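Local atomic coordinates of TSC1 N-terminal domain (Chaetomium thermophilum, PDB entry 7A0M), a protein that is a subunit of the TSC complex, which regulates mTORC1, and probably recruits it to lysosomes by binding phosphoinositides through this N-terminal domain. Residues V76-L79 and R80-P84; S207-C210 and A211-S215. All coordinates share one frame; numbering follows the deposited sequence.

Overall arrangement
Interactions 1 and 2 both lie at the C-terminal ends of helices, 69-81 and 199-214, in an all-helical domain. They share no element. Their centres are about 31 Å apart and their nearest atoms about 21 Å. The centre of interaction 1 lies about 28 Å from the centre of the chain, that of interaction 2 about 5 Å. Both are partly buried, with valine and leucine side chains facing neighbouring helices. The difference is in the side chains around these. Residues 76-84 carry two arginines, and Arg80 forms a salt bridge outside them, with Glu123 of helix 113-125. Residues 207-215 carry no charged side chain, and an aromatic stack joins their helix to the preceding helix 185-196.

Interaction 1: V76-L79 and R80-P84; sequences VAVL and RQLRP
Val76 and Arg80 meet one turn apart near the end of helix 69-81. The backbone bonds come first. Arg80 N donates to Val76 O at 2.8 Å, and Leu82 N to Val78 O at 3.1 Å. Between them, the bond from Gln81 N to Ala77 O is weak, at 3.3 Å.

The apolar contacts follow the same i to i+4 spacing, as between side chains on one side of an alpha-helix. Val78 and Leu82 lie side by side and point the same way, with Val78 CG1 4.0 Å from Leu82 CD1. The methylenes of Arg80 pass obliquely over Val76, and Arg80 CD comes within 4.0 Å of Val76 CG1. Arg80 CG stands beside its own backbone N (chi1 -67°), which brings it to 3.1 Å from Val76 O.

The charged contact leads off the helix. The Arg80 chain bends at chi3 (52°), and NH2 forms a salt bridge with Glu123. With an alanine in place of Arg80, Glu123 is likely to lose its charged mate, and CG1 of Val76 the methylenes packed on it.

Side chains of four helices touch this C-terminal helix end. Val76 and Arg80 touch helix 113-125, through Ser116 among others. Leu79 packs on Trp95 and Leu99 of helix 89-105. Val78 and Leu82 both meet Leu16 of helix 9-21, and Leu82 also reaches Ile35 of helix 29-41.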
loop_
_atom_site.group_PDB
_atom_site.type_symbol
_atom_site.label_atom_id
_atom_site.label_comp_id
_atom_site.label_asym_id
_atom_site.label_seq_id
_atom_site.Cartn_x
_atom_site.Cartn_y
_atom_site.Cartn_z
ATOM N N VAL B 76 1.441 50.209 34.882
ATOM C CA VAL B 76 1.007 49.591 33.633
ATOM C C VAL B 76 -0.499 49.740 33.465
ATOM O O VAL B 76 -0.990 49.994 32.358
ATOM C CB VAL B 76 1.444 48.115 33.580
ATOM C CG1 VAL B 76 0.865 47.432 32.353
ATOM C CG2 VAL B 76 2.959 48.013 33.567
ATOM N N ALA B 77 -1.252 49.602 34.558
ATOM C CA ALA B 77 -2.699 49.786 34.492
ATOM C C ALA B 77 -3.047 51.196 34.037
ATOM O O ALA B 77 -3.972 51.392 33.240
ATOM C CB ALA B 77 -3.333 49.484 35.849
ATOM N N VAL B 78 -2.321 52.195 34.542
ATOM C CA VAL B 78 -2.534 53.568 34.096
ATOM C C VAL B 78 -2.148 53.722 32.633
ATOM O O VAL B 78 -2.841 54.395 31.861
ATOM C CB VAL B 78 -1.735 54.539 34.980
ATOM C CG1 VAL B 78 -2.077 55.963 34.625
ATOM C CG2 VAL B 78 -2.015 54.275 36.439
ATOM N N LEU B 79 -1.035 53.107 32.232
ATOM C CA LEU B 79 -0.578 53.224 30.854
ATOM C C LEU B 79 -1.537 52.549 29.882
ATOM O O LEU B 79 -1.671 52.994 28.737
ATOM C CB LEU B 79 0.829 52.647 30.730
ATOM C CG LEU B 79 1.618 53.000 29.474
ATOM C CD1 LEU B 79 1.657 54.507 29.280
ATOM C CD2 LEU B 79 3.022 52.455 29.615
ATOM N N ARG B 80 -2.206 51.477 30.315
ATOM C CA ARG B 80 -3.181 50.814 29.454
ATOM C C ARG B 80 -4.380 51.715 29.185
ATOM O O ARG B 80 -4.841 51.820 28.042
ATOM C CB ARG B 80 -3.623 49.492 30.082
ATOM C CG ARG B 80 -2.517 48.454 30.154
ATOM C CD ARG B 80 -2.919 47.214 30.936
ATOM N NE ARG B 80 -4.181 46.645 30.474
ATOM C CZ ARG B 80 -4.866 45.719 31.139
ATOM N NH1 ARG B 80 -4.409 45.254 32.294
ATOM N NH2 ARG B 80 -6.007 45.256 30.649
ATOM N N GLN B 81 -4.901 52.370 30.224
ATOM C CA GLN B 81 -6.084 53.205 30.052
ATOM C C GLN B 81 -5.778 54.475 29.266
ATOM O O GLN B 81 -6.634 54.958 28.517
ATOM C CB GLN B 81 -6.672 53.564 31.413
ATOM C CG GLN B 81 -7.048 52.374 32.270
ATOM C CD GLN B 81 -7.648 52.804 33.585
ATOM O OE1 GLN B 81 -8.217 53.890 33.684
ATOM N NE2 GLN B 81 -7.527 51.961 34.605
ATOM N N LEU B 82 -4.578 55.029 29.422
ATOM C CA LEU B 82 -4.194 56.255 28.735
ATOM C C LEU B 82 -3.580 55.999 27.367
ATOM O O LEU B 82 -3.184 56.956 26.693
ATOM C CB LEU B 82 -3.212 57.060 29.593
ATOM C CG LEU B 82 -3.810 57.867 30.746
ATOM C CD1 LEU B 82 -2.711 58.457 31.614
ATOM C CD2 LEU B 82 -4.720 58.962 30.211
ATOM N N ARG B 83 -3.486 54.739 26.951
ATOM C CA ARG B 83 -2.920 54.409 25.645
ATOM C C ARG B 83 -3.592 55.112 24.469
ATOM O O ARG B 83 -2.864 55.591 23.583
ATOM C CB ARG B 83 -2.962 52.888 25.446
ATOM C CG ARG B 83 -2.373 52.416 24.133
ATOM C CD ARG B 83 -2.484 50.910 24.019
ATOM N NE ARG B 83 -3.883 50.491 24.066
ATOM C CZ ARG B 83 -4.714 50.521 23.029
ATOM N NH1 ARG B 83 -4.298 50.957 21.848
ATOM N NH2 ARG B 83 -5.970 50.120 23.177
ATOM N N PRO B 84 -4.927 55.205 24.374
ATOM C CA PRO B 84 -5.510 55.903 23.216
ATOM C C PRO B 84 -5.106 57.361 23.126
ATOM O O PRO B 84 -5.042 57.913 22.020
ATOM C CB PRO B 84 -7.021 55.754 23.441
ATOM C CG PRO B 84 -7.159 54.547 24.289
ATOM C CD PRO B 84 -5.972 54.575 25.203
#

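Interaction 2: S207-C210 and A211-S215; sequences SLLC and AFVNS
Ala211 begins the last turn of helix 199-214. Its N-H donates to Ser207 O, with Ala211 N 3.0 Å from Ser207 O.

Phe212 N bonds to Leu208 O at 2.8 Å, with the donor tilted 23° from the carbonyl plane. The ring leads away from the preceding turn, because its CG is anti to the backbone N (chi1 179°). It still meets Leu209, its i to i+3 neighbour, at its edge: Leu209 CD1 lies near the ring plane, 4.4 Å from Phe212 CD2. The ring also stacks with Phe188 of helix 185-196 and touches Leu178 of helix 168-183.

Val213 N gives the straightest of these bonds, to Leu209 O, with an N-H...O angle of 175°. Its side chain lies alongside that of Leu209, both pointing the same way, as an i to i+4 pair on one side of an alpha-helix. Val213 CG2 is 4.0 Å from Leu209 CD1, so this one leucine methyl serves both Val213 and Phe212. Beyond the pair stands helix 242-255, where Leu209 meets Ala251 and Val213 meets Leu255.

Asn214 N closes the series on Cys210 O at 2.9 Å. Asn214 CB lies 3.2 Å from the same oxygen, Cys210 O. Ser215 follows the helix, and its backbone N makes weak bonds to the carbonyls of Ala211 and Phe212.

Across the two segments, then, polar bonding is confined to the backbone. The side chains that meet are apolar, and Leu209, Phe212 and Val213 join the helix to its neighbours through hydrocarbon and aromatic surface, without charge.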
loop_
_atom_site.group_PDB
_atom_site.type_symbol
_atom_site.label_atom_id
_atom_site.label_comp_id
_atom_site.label_asym_id
_atom_site.label_seq_id
_atom_site.Cartn_x
_atom_site.Cartn_y
_atom_site.Cartn_z
ATOM N N SER B 207 12.607 24.983 17.217
ATOM C CA SER B 207 11.611 24.623 18.222
ATOM C C SER B 207 10.505 25.668 18.296
ATOM O O SER B 207 9.318 25.324 18.363
ATOM C CB SER B 207 12.279 24.448 19.585
ATOM O OG SER B 207 13.206 23.376 19.566
ATOM N N LEU B 208 10.876 26.950 18.289
ATOM C CA LEU B 208 9.877 28.012 18.320
ATOM C C LEU B 208 9.022 28.004 17.059
ATOM O O LEU B 208 7.824 28.308 17.110
ATOM C CB LEU B 208 10.562 29.367 18.496
ATOM C CG LEU B 208 9.655 30.594 18.589
ATOM C CD1 LEU B 208 8.770 30.517 19.822
ATOM C CD2 LEU B 208 10.485 31.863 18.600
ATOM N N LEU B 209 9.622 27.668 15.914
ATOM C CA LEU B 209 8.850 27.558 14.680
ATOM C C LEU B 209 7.789 26.470 14.788
ATOM O O LEU B 209 6.647 26.663 14.357
ATOM C CB LEU B 209 9.780 27.288 13.498
ATOM C CG LEU B 209 9.101 27.110 12.138
ATOM C CD1 LEU B 209 8.244 28.319 11.793
ATOM C CD2 LEU B 209 10.138 26.862 11.052
ATOM N N CYS B 210 8.152 25.315 15.352
ATOM C CA CYS B 210 7.172 24.254 15.562
ATOM C C CYS B 210 6.044 24.720 16.472
ATOM O O CYS B 210 4.867 24.452 16.202
ATOM C CB CYS B 210 7.855 23.017 16.144
ATOM S SG CYS B 210 9.033 22.215 15.028
ATOM N N ALA B 211 6.383 25.418 17.559
ATOM C CA ALA B 211 5.353 25.953 18.445
ATOM C C ALA B 211 4.494 26.985 17.725
ATOM O O ALA B 211 3.286 27.078 17.970
ATOM C CB ALA B 211 5.994 26.559 19.692
ATOM N N PHE B 212 5.104 27.775 16.838
ATOM C CA PHE B 212 4.350 28.775 16.089
ATOM C C PHE B 212 3.339 28.121 15.154
ATOM O O PHE B 212 2.152 28.466 15.170
ATOM C CB PHE B 212 5.307 29.669 15.302
ATOM C CG PHE B 212 4.616 30.714 14.473
ATOM C CD1 PHE B 212 3.809 31.669 15.071
ATOM C CD2 PHE B 212 4.776 30.744 13.099
ATOM C CE1 PHE B 212 3.173 32.633 14.310
ATOM C CE2 PHE B 212 4.143 31.706 12.332
ATOM C CZ PHE B 212 3.342 32.651 12.939
ATOM N N VAL B 213 3.795 27.175 14.328
ATOM C CA VAL B 213 2.889 26.481 13.416
ATOM C C VAL B 213 1.820 25.720 14.188
ATOM O O VAL B 213 0.671 25.615 13.740
ATOM C CB VAL B 213 3.688 25.552 12.482
ATOM C CG1 VAL B 213 2.761 24.816 11.527
ATOM C CG2 VAL B 213 4.729 26.348 11.708
ATOM N N ASN B 214 2.167 25.193 15.366
ATOM C CA ASN B 214 1.199 24.433 16.147
ATOM C C ASN B 214 0.125 25.336 16.742
ATOM O O ASN B 214 -0.995 24.878 16.999
ATOM C CB ASN B 214 1.908 23.646 17.246
ATOM C CG ASN B 214 1.042 22.542 17.822
ATOM O OD1 ASN B 214 0.900 21.474 17.224
ATOM N ND2 ASN B 214 0.459 22.792 18.988
ATOM N N SER B 215 0.441 26.612 16.967
ATOM C CA SER B 215 -0.533 27.558 17.503
ATOM C C SER B 215 -1.609 27.932 16.491
ATOM O O SER B 215 -2.509 28.710 16.829
ATOM C CB SER B 215 0.177 28.822 17.995
ATOM O OG SER B 215 0.784 29.517 16.920
#